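Probable cobalt-precorrin-6B C(15)-methyltransferase (decarboxylating) (Methanothermobacter thermautotrophicus, PDB 1L3I) probably catalyses the S-adenosylmethionine-dependent methylation of cobalt-precorrin-6B at C-15 and the decarboxylation at C-12 that follows, on the anaerobic route to adenosylcobalamin. Local coordinates at residues V58-R63 and V84-G89; V38-G43 and A104-S109; A29-N34 and L49-R54; I98-I103 and K121-P126. All coordinates share one frame; numbering follows the deposited sequence.

Contact 1. Residues V58-R63 and V84-G89; sequences VYAIDR and VTLMEG. With SAH (S-adenosyl-L-homocysteine), chain G.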
loop_
_atom_site.group_PDB
_atom_site.type_symbol
_atom_site.label_atom_id
_atom_site.label_comp_id
_atom_site.label_asym_id
_atom_site.label_seq_id
_atom_site.Cartn_x
_atom_site.Cartn_y
_atom_site.Cartn_z
ATOM N N VAL A 58 5.942 -31.295 -12.124
ATOM C CA VAL A 58 6.507 -30.195 -11.363
ATOM C C VAL A 58 7.753 -30.710 -10.676
ATOM O O VAL A 58 7.760 -31.824 -10.163
ATOM C CB VAL A 58 5.540 -29.678 -10.242
ATOM C CG1 VAL A 58 6.140 -28.472 -9.539
ATOM C CG2 VAL A 58 4.191 -29.310 -10.803
ATOM N N TYR A 59 8.824 -29.927 -10.722
ATOM C CA TYR A 59 10.080 -30.257 -10.055
ATOM C C TYR A 59 10.233 -29.247 -8.916
ATOM O O TYR A 59 10.428 -28.058 -9.165
ATOM C CB TYR A 59 11.248 -30.116 -11.032
ATOM C CG TYR A 59 11.260 -31.156 -12.107
ATOM C CD1 TYR A 59 10.608 -30.935 -13.319
ATOM C CD2 TYR A 59 11.866 -32.398 -11.898
ATOM C CE1 TYR A 59 10.552 -31.924 -14.294
ATOM C CE2 TYR A 59 11.825 -33.394 -12.865
ATOM C CZ TYR A 59 11.163 -33.155 -14.056
ATOM O OH TYR A 59 11.105 -34.144 -15.003
ATOM N N ALA A 60 10.091 -29.702 -7.672
ATOM C CA ALA A 60 10.199 -28.837 -6.495
ATOM C C ALA A 60 11.567 -29.005 -5.826
ATOM O O ALA A 60 11.896 -30.063 -5.311
ATOM C CB ALA A 60 9.086 -29.148 -5.516
ATOM N N ILE A 61 12.334 -27.925 -5.797
ATOM C CA ILE A 61 13.679 -27.942 -5.244
ATOM C C ILE A 61 13.794 -27.130 -3.956
ATOM O O ILE A 61 13.137 -26.088 -3.819
ATOM C CB ILE A 61 14.651 -27.302 -6.257
ATOM C CG1 ILE A 61 14.586 -28.018 -7.597
ATOM C CG2 ILE A 61 16.056 -27.278 -5.722
ATOM C CD1 ILE A 61 15.273 -27.260 -8.719
ATOM N N ASP A 62 14.648 -27.590 -3.037
ATOM C CA ASP A 62 14.915 -26.878 -1.789
ATOM C C ASP A 62 16.165 -27.389 -1.063
ATOM O O ASP A 62 16.408 -28.589 -1.002
ATOM C CB ASP A 62 13.715 -26.925 -0.847
ATOM C CG ASP A 62 13.634 -25.690 0.035
ATOM O OD1 ASP A 62 14.558 -25.479 0.849
ATOM O OD2 ASP A 62 12.652 -24.928 -0.100
ATOM N N ARG A 63 16.952 -26.451 -0.544
ATOM C CA ARG A 63 18.168 -26.744 0.221
ATOM C C ARG A 63 17.773 -27.437 1.520
ATOM O O ARG A 63 18.445 -28.357 1.992
ATOM C CB ARG A 63 18.860 -25.450 0.660
ATOM C CG ARG A 63 19.468 -24.586 -0.389
ATOM C CD ARG A 63 20.043 -23.347 0.268
ATOM N NE ARG A 63 20.734 -22.505 -0.702
ATOM C CZ ARG A 63 21.603 -21.549 -0.389
ATOM N NH1 ARG A 63 21.910 -21.300 0.872
ATOM N NH2 ARG A 63 22.165 -20.826 -1.354
ATOM N N VAL A 84 4.813 -34.738 -8.950
ATOM C CA VAL A 84 5.798 -33.840 -8.368
ATOM C C VAL A 84 7.081 -34.603 -8.022
ATOM O O VAL A 84 7.049 -35.620 -7.331
ATOM C CB VAL A 84 5.243 -33.145 -7.080
ATOM C CG1 VAL A 84 6.326 -32.311 -6.420
ATOM C CG2 VAL A 84 4.044 -32.272 -7.416
ATOM N N THR A 85 8.202 -34.106 -8.520
ATOM C CA THR A 85 9.497 -34.702 -8.252
ATOM C C THR A 85 10.210 -33.784 -7.275
ATOM O O THR A 85 10.610 -32.678 -7.636
ATOM C CB THR A 85 10.326 -34.826 -9.539
ATOM O OG1 THR A 85 9.597 -35.598 -10.503
ATOM C CG2 THR A 85 11.657 -35.496 -9.262
ATOM N N LEU A 86 10.278 -34.206 -6.018
ATOM C CA LEU A 86 10.945 -33.438 -4.966
ATOM C C LEU A 86 12.450 -33.635 -5.067
ATOM O O LEU A 86 12.920 -34.751 -5.252
ATOM C CB LEU A 86 10.430 -33.874 -3.588
ATOM C CG LEU A 86 8.995 -33.444 -3.300
ATOM C CD1 LEU A 86 8.388 -34.344 -2.272
ATOM C CD2 LEU A 86 8.975 -32.002 -2.841
HETATM N N MSE A 87 13.200 -32.552 -4.941
HETATM C CA MSE A 87 14.644 -32.622 -5.038
HETATM C C MSE A 87 15.328 -31.809 -3.953
HETATM O O MSE A 87 15.264 -30.574 -3.969
HETATM C CB MSE A 87 15.098 -32.104 -6.398
HETATM C CG MSE A 87 14.454 -32.799 -7.569
HETATM SE SE MSE A 87 15.158 -32.142 -9.240
HETATM C CE MSE A 87 13.972 -30.655 -9.485
ATOM N N GLU A 88 15.952 -32.489 -2.992
ATOM C CA GLU A 88 16.651 -31.777 -1.941
ATOM C C GLU A 88 18.019 -31.420 -2.477
ATOM O O GLU A 88 18.665 -32.238 -3.128
ATOM C CB GLU A 88 16.811 -32.608 -0.676
ATOM C CG GLU A 88 17.428 -31.798 0.451
ATOM C CD GLU A 88 18.007 -32.644 1.553
ATOM O OE1 GLU A 88 17.352 -33.615 1.983
ATOM O OE2 GLU A 88 19.126 -32.324 2.015
ATOM N N GLY A 89 18.455 -30.191 -2.217
ATOM C CA GLY A 89 19.764 -29.766 -2.673
ATOM C C GLY A 89 19.763 -28.328 -3.129
ATOM O O GLY A 89 18.721 -27.679 -3.218
HETATM N N SAH G . 6.940 -20.168 -1.997
HETATM C CA SAH G . 6.981 -21.127 -0.887
HETATM C CB SAH G . 7.938 -20.654 0.240
HETATM C CG SAH G . 9.407 -20.490 -0.239
HETATM S SD SAH G . 10.605 -19.979 0.999
HETATM C C SAH G . 5.570 -21.312 -0.348
HETATM O O SAH G . 4.660 -20.676 -0.910
HETATM O OXT SAH G . 5.388 -22.099 0.603
HETATM C "C5'" SAH G . 12.116 -19.958 0.065
HETATM C "C4'" SAH G . 12.772 -21.291 -0.013
HETATM O "O4'" SAH G . 13.974 -21.056 -0.772
HETATM C "C3'" SAH G . 13.237 -21.943 1.381
HETATM O "O3'" SAH G . 12.608 -23.197 1.803
HETATM C "C2'" SAH G . 14.761 -22.027 1.134
HETATM O "O2'" SAH G . 15.498 -23.047 1.826
HETATM C "C1'" SAH G . 14.813 -22.103 -0.374
HETATM N N9 SAH G . 16.049 -21.776 -1.072
HETATM C C8 SAH G . 16.769 -20.557 -1.024
HETATM N N7 SAH G . 17.820 -20.601 -1.785
HETATM C C5 SAH G . 17.823 -21.894 -2.357
HETATM C C6 SAH G . 18.682 -22.554 -3.253
HETATM N N6 SAH G . 19.770 -21.963 -3.759
HETATM N N1 SAH G . 18.401 -23.833 -3.631
HETATM C C2 SAH G . 17.317 -24.406 -3.122
HETATM N N3 SAH G . 16.438 -23.894 -2.278
HETATM C C4 SAH G . 16.738 -22.627 -1.926
#

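Contact 2. Residues V38-G43 and A104-S109; sequences VDVGCG and AVVGGS. With SAH (S-adenosyl-L-homocysteine), chain G.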
loop_
_atom_site.group_PDB
_atom_site.type_symbol
_atom_site.label_atom_id
_atom_site.label_comp_id
_atom_site.label_asym_id
_atom_site.label_seq_id
_atom_site.Cartn_x
_atom_site.Cartn_y
_atom_site.Cartn_z
ATOM N N VAL A 38 9.084 -25.862 -12.781
ATOM C CA VAL A 38 10.071 -26.035 -11.718
ATOM C C VAL A 38 9.823 -24.947 -10.680
ATOM O O VAL A 38 9.589 -23.790 -11.027
ATOM C CB VAL A 38 11.548 -25.980 -12.223
ATOM C CG1 VAL A 38 11.874 -24.632 -12.813
ATOM C CG2 VAL A 38 12.500 -26.281 -11.083
ATOM N N ASP A 39 9.773 -25.350 -9.415
ATOM C CA ASP A 39 9.577 -24.422 -8.314
ATOM C C ASP A 39 10.875 -24.409 -7.525
ATOM O O ASP A 39 11.164 -25.334 -6.765
ATOM C CB ASP A 39 8.398 -24.864 -7.436
ATOM C CG ASP A 39 8.108 -23.894 -6.291
ATOM O OD1 ASP A 39 8.539 -22.730 -6.348
ATOM O OD2 ASP A 39 7.453 -24.295 -5.322
ATOM N N VAL A 40 11.698 -23.389 -7.765
ATOM C CA VAL A 40 12.977 -23.246 -7.086
ATOM C C VAL A 40 12.747 -22.667 -5.693
ATOM O O VAL A 40 12.335 -21.502 -5.554
ATOM C CB VAL A 40 13.932 -22.341 -7.897
ATOM C CG1 VAL A 40 15.263 -22.195 -7.199
ATOM C CG2 VAL A 40 14.127 -22.900 -9.296
ATOM N N GLY A 41 13.012 -23.475 -4.664
ATOM C CA GLY A 41 12.809 -23.033 -3.300
ATOM C C GLY A 41 11.350 -23.226 -2.974
ATOM O O GLY A 41 10.627 -22.272 -2.745
ATOM N N CYS A 42 10.914 -24.476 -2.938
ATOM C CA CYS A 42 9.511 -24.765 -2.668
ATOM C C CYS A 42 8.987 -24.453 -1.268
ATOM O O CYS A 42 7.777 -24.342 -1.089
ATOM C CB CYS A 42 9.147 -26.194 -3.078
ATOM S SG CYS A 42 10.041 -27.507 -2.277
ATOM N N GLY A 43 9.888 -24.294 -0.299
ATOM C CA GLY A 43 9.502 -23.973 1.069
ATOM C C GLY A 43 8.406 -24.857 1.647
ATOM O O GLY A 43 8.572 -26.063 1.714
ATOM N N ALA A 104 8.956 -21.515 -14.773
ATOM C CA ALA A 104 9.953 -21.494 -13.718
ATOM C C ALA A 104 9.581 -20.410 -12.699
ATOM O O ALA A 104 9.474 -19.222 -13.038
ATOM C CB ALA A 104 11.331 -21.214 -14.292
ATOM N N VAL A 105 9.332 -20.836 -11.464
ATOM C CA VAL A 105 9.010 -19.925 -10.364
ATOM C C VAL A 105 10.166 -20.000 -9.369
ATOM O O VAL A 105 10.534 -21.091 -8.889
ATOM C CB VAL A 105 7.704 -20.310 -9.641
ATOM C CG1 VAL A 105 7.467 -19.379 -8.420
ATOM C CG2 VAL A 105 6.535 -20.262 -10.634
ATOM N N VAL A 106 10.789 -18.861 -9.108
ATOM C CA VAL A 106 11.891 -18.828 -8.166
ATOM C C VAL A 106 11.361 -18.267 -6.856
ATOM O O VAL A 106 11.186 -17.056 -6.725
ATOM C CB VAL A 106 13.069 -17.966 -8.684
ATOM C CG1 VAL A 106 14.264 -18.106 -7.748
ATOM C CG2 VAL A 106 13.442 -18.397 -10.087
ATOM N N GLY A 107 11.084 -19.161 -5.909
ATOM C CA GLY A 107 10.566 -18.760 -4.610
ATOM C C GLY A 107 11.630 -18.412 -3.583
ATOM O O GLY A 107 11.302 -17.884 -2.518
ATOM N N GLY A 108 12.890 -18.708 -3.898
ATOM C CA GLY A 108 14.022 -18.432 -3.022
ATOM C C GLY A 108 15.310 -18.627 -3.811
ATOM O O GLY A 108 15.404 -19.541 -4.618
ATOM N N SER A 109 16.290 -17.751 -3.635
ATOM C CA SER A 109 17.547 -17.885 -4.374
ATOM C C SER A 109 18.795 -18.110 -3.490
ATOM O O SER A 109 19.816 -18.613 -3.962
ATOM C CB SER A 109 17.728 -16.677 -5.290
ATOM O OG SER A 109 17.692 -15.468 -4.545
HETATM N N SAH G . 6.940 -20.168 -1.997
HETATM C CA SAH G . 6.981 -21.127 -0.887
HETATM C CB SAH G . 7.938 -20.654 0.240
HETATM C CG SAH G . 9.407 -20.490 -0.239
HETATM S SD SAH G . 10.605 -19.979 0.999
HETATM C C SAH G . 5.570 -21.312 -0.348
HETATM O O SAH G . 4.660 -20.676 -0.910
HETATM O OXT SAH G . 5.388 -22.099 0.603
HETATM C "C5'" SAH G . 12.116 -19.958 0.065
HETATM C "C4'" SAH G . 12.772 -21.291 -0.013
HETATM O "O4'" SAH G . 13.974 -21.056 -0.772
HETATM C "C3'" SAH G . 13.237 -21.943 1.381
HETATM O "O3'" SAH G . 12.608 -23.197 1.803
HETATM C "C2'" SAH G . 14.761 -22.027 1.134
HETATM O "O2'" SAH G . 15.498 -23.047 1.826
HETATM C "C1'" SAH G . 14.813 -22.103 -0.374
HETATM N N9 SAH G . 16.049 -21.776 -1.072
HETATM C C8 SAH G . 16.769 -20.557 -1.024
HETATM N N7 SAH G . 17.820 -20.601 -1.785
HETATM C C5 SAH G . 17.823 -21.894 -2.357
HETATM C C6 SAH G . 18.682 -22.554 -3.253
HETATM N N6 SAH G . 19.770 -21.963 -3.759
HETATM N N1 SAH G . 18.401 -23.833 -3.631
HETATM C C2 SAH G . 17.317 -24.406 -3.122
HETATM N N3 SAH G . 16.438 -23.894 -2.278
HETATM C C4 SAH G . 16.738 -22.627 -1.926
#

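Contact 3. Residues A29-N34 and L49-R54; sequences AEPGKN and LELAGR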
loop_
_atom_site.group_PDB
_atom_site.type_symbol
_atom_site.label_atom_id
_atom_site.label_comp_id
_atom_site.label_asym_id
_atom_site.label_seq_id
_atom_site.Cartn_x
_atom_site.Cartn_y
_atom_site.Cartn_z
ATOM N N ALA A 29 1.784 -17.169 -14.637
ATOM C CA ALA A 29 2.350 -18.423 -15.116
ATOM C C ALA A 29 1.505 -19.080 -16.220
ATOM O O ALA A 29 2.054 -19.723 -17.109
ATOM C CB ALA A 29 2.560 -19.388 -13.945
ATOM N N GLU A 30 0.180 -18.922 -16.149
ATOM C CA GLU A 30 -0.733 -19.512 -17.129
ATOM C C GLU A 30 -0.435 -21.005 -17.268
ATOM O O GLU A 30 -0.038 -21.479 -18.339
ATOM C CB GLU A 30 -0.569 -18.836 -18.488
ATOM C CG GLU A 30 -0.610 -17.325 -18.438
ATOM C CD GLU A 30 -0.341 -16.709 -19.794
ATOM O OE1 GLU A 30 0.848 -16.665 -20.203
ATOM O OE2 GLU A 30 -1.323 -16.286 -20.455
ATOM N N PRO A 31 -0.637 -21.769 -16.188
ATOM C CA PRO A 31 -0.385 -23.212 -16.174
ATOM C C PRO A 31 -1.208 -24.005 -17.187
ATOM O O PRO A 31 -2.428 -23.858 -17.254
ATOM C CB PRO A 31 -0.754 -23.617 -14.743
ATOM C CG PRO A 31 -0.607 -22.339 -13.970
ATOM C CD PRO A 31 -1.197 -21.328 -14.903
ATOM N N GLY A 32 -0.523 -24.852 -17.952
ATOM C CA GLY A 32 -1.182 -25.688 -18.939
ATOM C C GLY A 32 -0.960 -27.149 -18.573
ATOM O O GLY A 32 0.093 -27.499 -18.040
ATOM N N LYS A 33 -1.926 -28.001 -18.899
ATOM C CA LYS A 33 -1.819 -29.414 -18.579
ATOM C C LYS A 33 -0.649 -30.165 -19.193
ATOM O O LYS A 33 -0.338 -31.272 -18.774
ATOM C CB LYS A 33 -3.129 -30.116 -18.905
ATOM C CG LYS A 33 -4.247 -29.806 -17.905
ATOM C CD LYS A 33 -5.490 -30.611 -18.256
ATOM C CE LYS A 33 -6.563 -30.532 -17.166
ATOM N NZ LYS A 33 -7.544 -31.651 -17.342
ATOM N N ASN A 34 0.007 -29.576 -20.183
ATOM C CA ASN A 34 1.155 -30.218 -20.826
ATOM C C ASN A 34 2.444 -29.486 -20.492
ATOM O O ASN A 34 3.467 -29.685 -21.148
ATOM C CB ASN A 34 0.994 -30.243 -22.352
ATOM C CG ASN A 34 -0.220 -31.034 -22.798
ATOM O OD1 ASN A 34 -0.735 -31.890 -22.062
ATOM N ND2 ASN A 34 -0.706 -30.733 -24.004
ATOM N N LEU A 49 2.013 -26.871 -4.701
ATOM C CA LEU A 49 0.684 -27.472 -4.666
ATOM C C LEU A 49 -0.218 -26.950 -5.780
ATOM O O LEU A 49 -0.904 -27.733 -6.440
ATOM C CB LEU A 49 0.028 -27.270 -3.302
ATOM C CG LEU A 49 0.210 -28.453 -2.352
ATOM C CD1 LEU A 49 1.612 -28.483 -1.760
ATOM C CD2 LEU A 49 -0.805 -28.370 -1.262
ATOM N N GLU A 50 -0.191 -25.639 -6.008
ATOM C CA GLU A 50 -1.002 -25.018 -7.057
ATOM C C GLU A 50 -0.583 -25.483 -8.446
ATOM O O GLU A 50 -1.432 -25.757 -9.297
ATOM C CB GLU A 50 -0.926 -23.491 -6.973
ATOM C CG GLU A 50 -1.341 -22.918 -5.620
ATOM C CD GLU A 50 -2.763 -23.296 -5.207
ATOM O OE1 GLU A 50 -3.587 -23.644 -6.072
ATOM O OE2 GLU A 50 -3.063 -23.225 -4.001
ATOM N N LEU A 51 0.727 -25.558 -8.670
ATOM C CA LEU A 51 1.259 -26.022 -9.954
ATOM C C LEU A 51 0.956 -27.506 -10.142
ATOM O O LEU A 51 0.620 -27.938 -11.254
ATOM C CB LEU A 51 2.767 -25.810 -10.022
ATOM C CG LEU A 51 3.261 -24.383 -10.224
ATOM C CD1 LEU A 51 4.772 -24.377 -10.092
ATOM C CD2 LEU A 51 2.808 -23.869 -11.593
ATOM N N ALA A 52 1.057 -28.274 -9.055
ATOM C CA ALA A 52 0.799 -29.712 -9.081
ATOM C C ALA A 52 -0.543 -30.065 -9.730
ATOM O O ALA A 52 -0.621 -30.948 -10.594
ATOM C CB ALA A 52 0.865 -30.284 -7.664
ATOM N N GLY A 53 -1.592 -29.351 -9.340
ATOM C CA GLY A 53 -2.902 -29.628 -9.898
ATOM C C GLY A 53 -3.203 -28.996 -11.243
ATOM O O GLY A 53 -4.329 -29.105 -11.708
ATOM N N ARG A 54 -2.219 -28.367 -11.889
ATOM C CA ARG A 54 -2.480 -27.715 -13.174
ATOM C C ARG A 54 -1.556 -28.075 -14.322
ATOM O O ARG A 54 -1.914 -27.878 -15.494
ATOM C CB ARG A 54 -2.515 -26.193 -13.007
ATOM C CG ARG A 54 -3.598 -25.739 -12.061
ATOM C CD ARG A 54 -3.630 -24.265 -11.918
ATOM N NE ARG A 54 -4.447 -23.896 -10.770
ATOM C CZ ARG A 54 -4.688 -22.652 -10.380
ATOM N NH1 ARG A 54 -4.163 -21.630 -11.040
ATOM N NH2 ARG A 54 -5.505 -22.437 -9.357
#

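Contact 4. Residues I98-I103 and K121-P126; sequences IPDIDI and KDKLKP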
loop_
_atom_site.group_PDB
_atom_site.type_symbol
_atom_site.label_atom_id
_atom_site.label_comp_id
_atom_site.label_asym_id
_atom_site.label_seq_id
_atom_site.Cartn_x
_atom_site.Cartn_y
_atom_site.Cartn_z
ATOM N N ILE A 98 17.195 -31.697 -14.372
ATOM C CA ILE A 98 15.833 -31.764 -14.880
ATOM C C ILE A 98 15.739 -31.449 -16.380
ATOM O O ILE A 98 16.679 -30.946 -16.979
ATOM C CB ILE A 98 14.890 -30.825 -14.061
ATOM C CG1 ILE A 98 15.157 -29.358 -14.373
ATOM C CG2 ILE A 98 15.104 -31.043 -12.582
ATOM C CD1 ILE A 98 14.135 -28.409 -13.761
ATOM N N PRO A 99 14.637 -31.863 -17.022
ATOM C CA PRO A 99 14.484 -31.580 -18.452
ATOM C C PRO A 99 14.147 -30.112 -18.674
ATOM O O PRO A 99 14.146 -29.318 -17.728
ATOM C CB PRO A 99 13.331 -32.498 -18.859
ATOM C CG PRO A 99 12.553 -32.673 -17.612
ATOM C CD PRO A 99 13.630 -32.835 -16.571
ATOM N N ASP A 100 13.854 -29.741 -19.916
ATOM C CA ASP A 100 13.501 -28.353 -20.198
ATOM C C ASP A 100 12.158 -28.000 -19.568
ATOM O O ASP A 100 11.284 -28.864 -19.421
ATOM C CB ASP A 100 13.497 -28.081 -21.709
ATOM C CG ASP A 100 14.900 -28.027 -22.304
ATOM O OD1 ASP A 100 15.904 -27.915 -21.554
ATOM O OD2 ASP A 100 14.998 -28.092 -23.548
ATOM N N ILE A 101 11.989 -26.725 -19.240
ATOM C CA ILE A 101 10.782 -26.253 -18.574
ATOM C C ILE A 101 9.979 -25.200 -19.321
ATOM O O ILE A 101 10.517 -24.394 -20.071
ATOM C CB ILE A 101 11.141 -25.656 -17.191
ATOM C CG1 ILE A 101 12.199 -24.556 -17.391
ATOM C CG2 ILE A 101 11.642 -26.758 -16.246
ATOM C CD1 ILE A 101 12.620 -23.859 -16.158
ATOM N N ASP A 102 8.684 -25.190 -19.060
ATOM C CA ASP A 102 7.770 -24.237 -19.660
ATOM C C ASP A 102 7.537 -23.108 -18.665
ATOM O O ASP A 102 7.316 -21.961 -19.060
ATOM C CB ASP A 102 6.447 -24.914 -19.973
ATOM C CG ASP A 102 6.592 -26.015 -21.001
ATOM O OD1 ASP A 102 6.889 -25.684 -22.172
ATOM O OD2 ASP A 102 6.436 -27.207 -20.646
ATOM N N ILE A 103 7.580 -23.451 -17.377
ATOM C CA ILE A 103 7.359 -22.499 -16.305
ATOM C C ILE A 103 8.432 -22.642 -15.229
ATOM O O ILE A 103 8.772 -23.749 -14.812
ATOM C CB ILE A 103 5.980 -22.725 -15.639
ATOM C CG1 ILE A 103 4.854 -22.554 -16.655
ATOM C CG2 ILE A 103 5.780 -21.783 -14.465
ATOM C CD1 ILE A 103 3.530 -23.090 -16.163
ATOM N N LYS A 121 17.398 -19.905 -17.920
ATOM C CA LYS A 121 17.330 -19.445 -19.302
ATOM C C LYS A 121 17.743 -20.615 -20.204
ATOM O O LYS A 121 16.959 -21.014 -21.049
ATOM C CB LYS A 121 18.221 -18.229 -19.570
ATOM C CG LYS A 121 18.058 -17.707 -20.978
ATOM C CD LYS A 121 19.149 -16.731 -21.343
ATOM C CE LYS A 121 19.038 -16.349 -22.829
ATOM N NZ LYS A 121 20.034 -15.283 -23.211
ATOM N N ASP A 122 18.903 -21.233 -19.927
ATOM C CA ASP A 122 19.452 -22.380 -20.704
ATOM C C ASP A 122 18.513 -23.589 -20.901
ATOM O O ASP A 122 18.775 -24.440 -21.761
ATOM C CB ASP A 122 20.743 -22.952 -20.069
ATOM C CG ASP A 122 21.962 -22.026 -20.185
ATOM O OD1 ASP A 122 21.876 -20.814 -20.432
ATOM O OD2 ASP A 122 23.065 -22.535 -19.950
ATOM N N LYS A 123 17.451 -23.676 -20.096
ATOM C CA LYS A 123 16.519 -24.796 -20.194
ATOM C C LYS A 123 15.087 -24.389 -20.468
ATOM O O LYS A 123 14.187 -25.234 -20.386
ATOM C CB LYS A 123 16.503 -25.570 -18.878
ATOM C CG LYS A 123 17.823 -25.644 -18.144
ATOM C CD LYS A 123 17.825 -26.846 -17.214
ATOM C CE LYS A 123 17.646 -28.135 -18.005
ATOM N NZ LYS A 123 18.413 -29.197 -17.329
ATOM N N LEU A 124 14.860 -23.102 -20.725
ATOM C CA LEU A 124 13.496 -22.610 -20.945
ATOM C C LEU A 124 12.954 -22.912 -22.342
ATOM O O LEU A 124 13.560 -22.550 -23.335
ATOM C CB LEU A 124 13.398 -21.097 -20.629
ATOM C CG LEU A 124 11.998 -20.464 -20.453
ATOM C CD1 LEU A 124 11.293 -21.033 -19.239
ATOM C CD2 LEU A 124 12.094 -18.943 -20.342
ATOM N N LYS A 125 11.838 -23.630 -22.402
ATOM C CA LYS A 125 11.221 -23.944 -23.671
ATOM C C LYS A 125 10.661 -22.650 -24.309
ATOM O O LYS A 125 10.447 -21.640 -23.623
ATOM C CB LYS A 125 10.095 -24.954 -23.475
ATOM C CG LYS A 125 10.550 -26.373 -23.357
ATOM C CD LYS A 125 9.360 -27.265 -23.096
ATOM C CE LYS A 125 9.783 -28.728 -23.046
ATOM N NZ LYS A 125 8.720 -29.600 -22.438
ATOM N N PRO A 126 10.478 -22.642 -25.641
ATOM C CA PRO A 126 9.944 -21.436 -26.275
ATOM C C PRO A 126 8.596 -21.091 -25.670
ATOM O O PRO A 126 7.785 -21.972 -25.394
ATOM C CB PRO A 126 9.819 -21.848 -27.738
ATOM C CG PRO A 126 10.996 -22.785 -27.905
ATOM C CD PRO A 126 10.887 -23.638 -26.657
HETATM O O HOH W 1 7.046 -22.892 -22.858
#

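Contact 1. Residues V58-R63 and V84-G89
Ala60 and Leu86 meet on the packed face of two parallel strands, Ala60 CB lying 3.9 Å from Leu86 CD2. Val58 and Val84 share that face, where helix 46-52 covers them. Five backbone hydrogen bonds hold the pair in register, from Thr85 N to Val58 O (2.8 Å, N-H...O 170°) up to Gly89 N on Asp62 O. On the reverse face the methyl carbon of Met87, a selenomethionine whose chain bends at chi3, turns in between Tyr59 and Ile61; the exact fit there is doubtful. The solvent side is looser: Glu88 is exposed, its CG grazing Asp62 O at 3.7 Å, and Arg63 runs extended beside the adenine towards its salt bridge with Asp90. At this end, on the Ala60 face, Asp62 turns its carboxylate to the ribose of S-adenosylhomocysteine, O2' donating to OD1 at 2.8 Å and O3' to OD2 at 2.6 Å. OD1 also accepts Asn64 N, and OD2 accepts Gly43 N. An alanine here would probably leave both ribose hydroxyls without their acceptor and the Gly43 turn without a tie. An acidic residue ending the second strand commonly binds the ribose hydroxyls in Rossmann-like methyltransferases, and the paired acceptors imply recognition of a cis-diol.

Contact 2. Residues V38-G43 and A104-S109
Val40 O is gripped by two amides: Gly107 N at 2.7 Å and, weakly, Gly108 N at 3.3 Å. The carbonyl ends a short parallel pairing between the two central strands of the Rossmann-like sheet. Within it Val40 N donates to Val105 O (2.8 Å), and Val105 N reaches Val38 O almost straight (N-H...O 174°). Val38 CG1 occupies the crowded position between backbone N and carbonyl carbon (chi1 63°), which sets it against Ala104 CB at 3.8 Å. On the other face the carboxylate of Asp39 crosses Val105 obliquely, and its OD2 is satisfied by Thr48 OG1 of helix 46-52. Beyond the strands both chains turn to glycine, and the ligand is part of the reason: a CB on Gly41 or Gly108 would strike the ribose O4', and one on Gly43 the homocysteine CB, while one on Gly107 would strike Gly41 O. Gly41, Cys42 and Gly43 belong to the glycine-rich loop that binds S-adenosylmethionine. At the adenine, Ser109 O takes a weak bond from N6. Gly41 O lies 3.3 Å from ligand CG and Gly107 O 3.4 Å from C5', the two carbons bonded to sulphur; such a lining would probably suit the positive sulphonium of the methyl donor.

Contact 3. Residues A29-N34 and L49-R54
Pro31 lies side by side with the aliphatic part of Arg54, the two side chains pointing the same way, and the nearest pair is Pro31 CB to Arg54 CB at 3.6 Å. Arg54 CG stands anti to its carbonyl carbon (chi1 -61°) and the chain runs extended to NE, bringing CD to 4.1 Å from Pro31 CG. Leu51 adds a lighter touch, its CD2 4.4 Å from Pro31 CG. No hydrogen bond spans the contact; Arg54 O receives a C-H...O contact from Lys33 CA at 3.4 Å. In the fold, the loop that follows helix 19-29 leads into strand 36-40, while 49-54 ends the helix of the first beta-alpha-beta crossover of the Rossmann-like domain. The bond from Arg54 N to Leu51 O, 2.9 Å long, holds the chain as it leaves that helix. One shell further out, Met26 of helix 19-29 touches Pro31, Leu51 and Arg54 together. Glu50, on the same helix as Leu51, is salt-bridged through OE2 to Arg22.

Contact 4. Residues I98-I103 and K121-P126
Ile101 bridges to Leu124 where strand 101-106 runs parallel to the short strand 124-125, in the beta-alpha-beta crossover that leads from strand 101-106 through helix 113-122 towards strand 128-134. Ile101 N donates to Lys123 O at 2.9 Å, and the carbonyl of Ile101 takes Lys125 N with an N-H...O angle of 173°. From this backbone the Lys125 side chain lies across Asp100 to Asp102. Its CB sits 3.5 Å from Ile101 O. CG, beside the backbone N (chi1 -81°), packs on Asp100 CB at 3.8 Å. The chain then runs extended: CD passes 3.1 Å from Asp102 OD1, CE is 4.0 Å from Asp100 CB, and NZ forms a long salt bridge with Asp102 OD2 at 3.8 Å. An alanine here would probably leave Asp102 without this countercharge and uncover Asp100 CB. Asp102 OD2 is also hydrogen-bonded to Val36 N of the neighbouring strand. A water donates to Asp102 OD1 at 2.9 Å and, with its other hydrogen, to Pro126 O at 2.8 Å.

How the contacts relate
Contact 2 is the buried one, near the centre of the chain, and contact 3 lies at the surface; contacts 1 and 4 are partly buried. Strand 57-62 of contact 1 adjoins strand 36-40 of contact 2, tied by bonds such as Ile61 O to Gly41 N, and both contacts end on S-adenosylhomocysteine. Contacts 2 and 4 share strand 101-106, one using its end by the ligand and the other its beginning. Contact 3 joins the connections rather than the strands, although its helix packs on Val58 and Val84. Contacts 1, 2 and 4 share parallel-strand backbone bonds; to these contact 1 adds carboxylate to ribose, contact 2 glycines, contact 4 lysine, aspartate and water, while contact 3 has none and is mostly aliphatic.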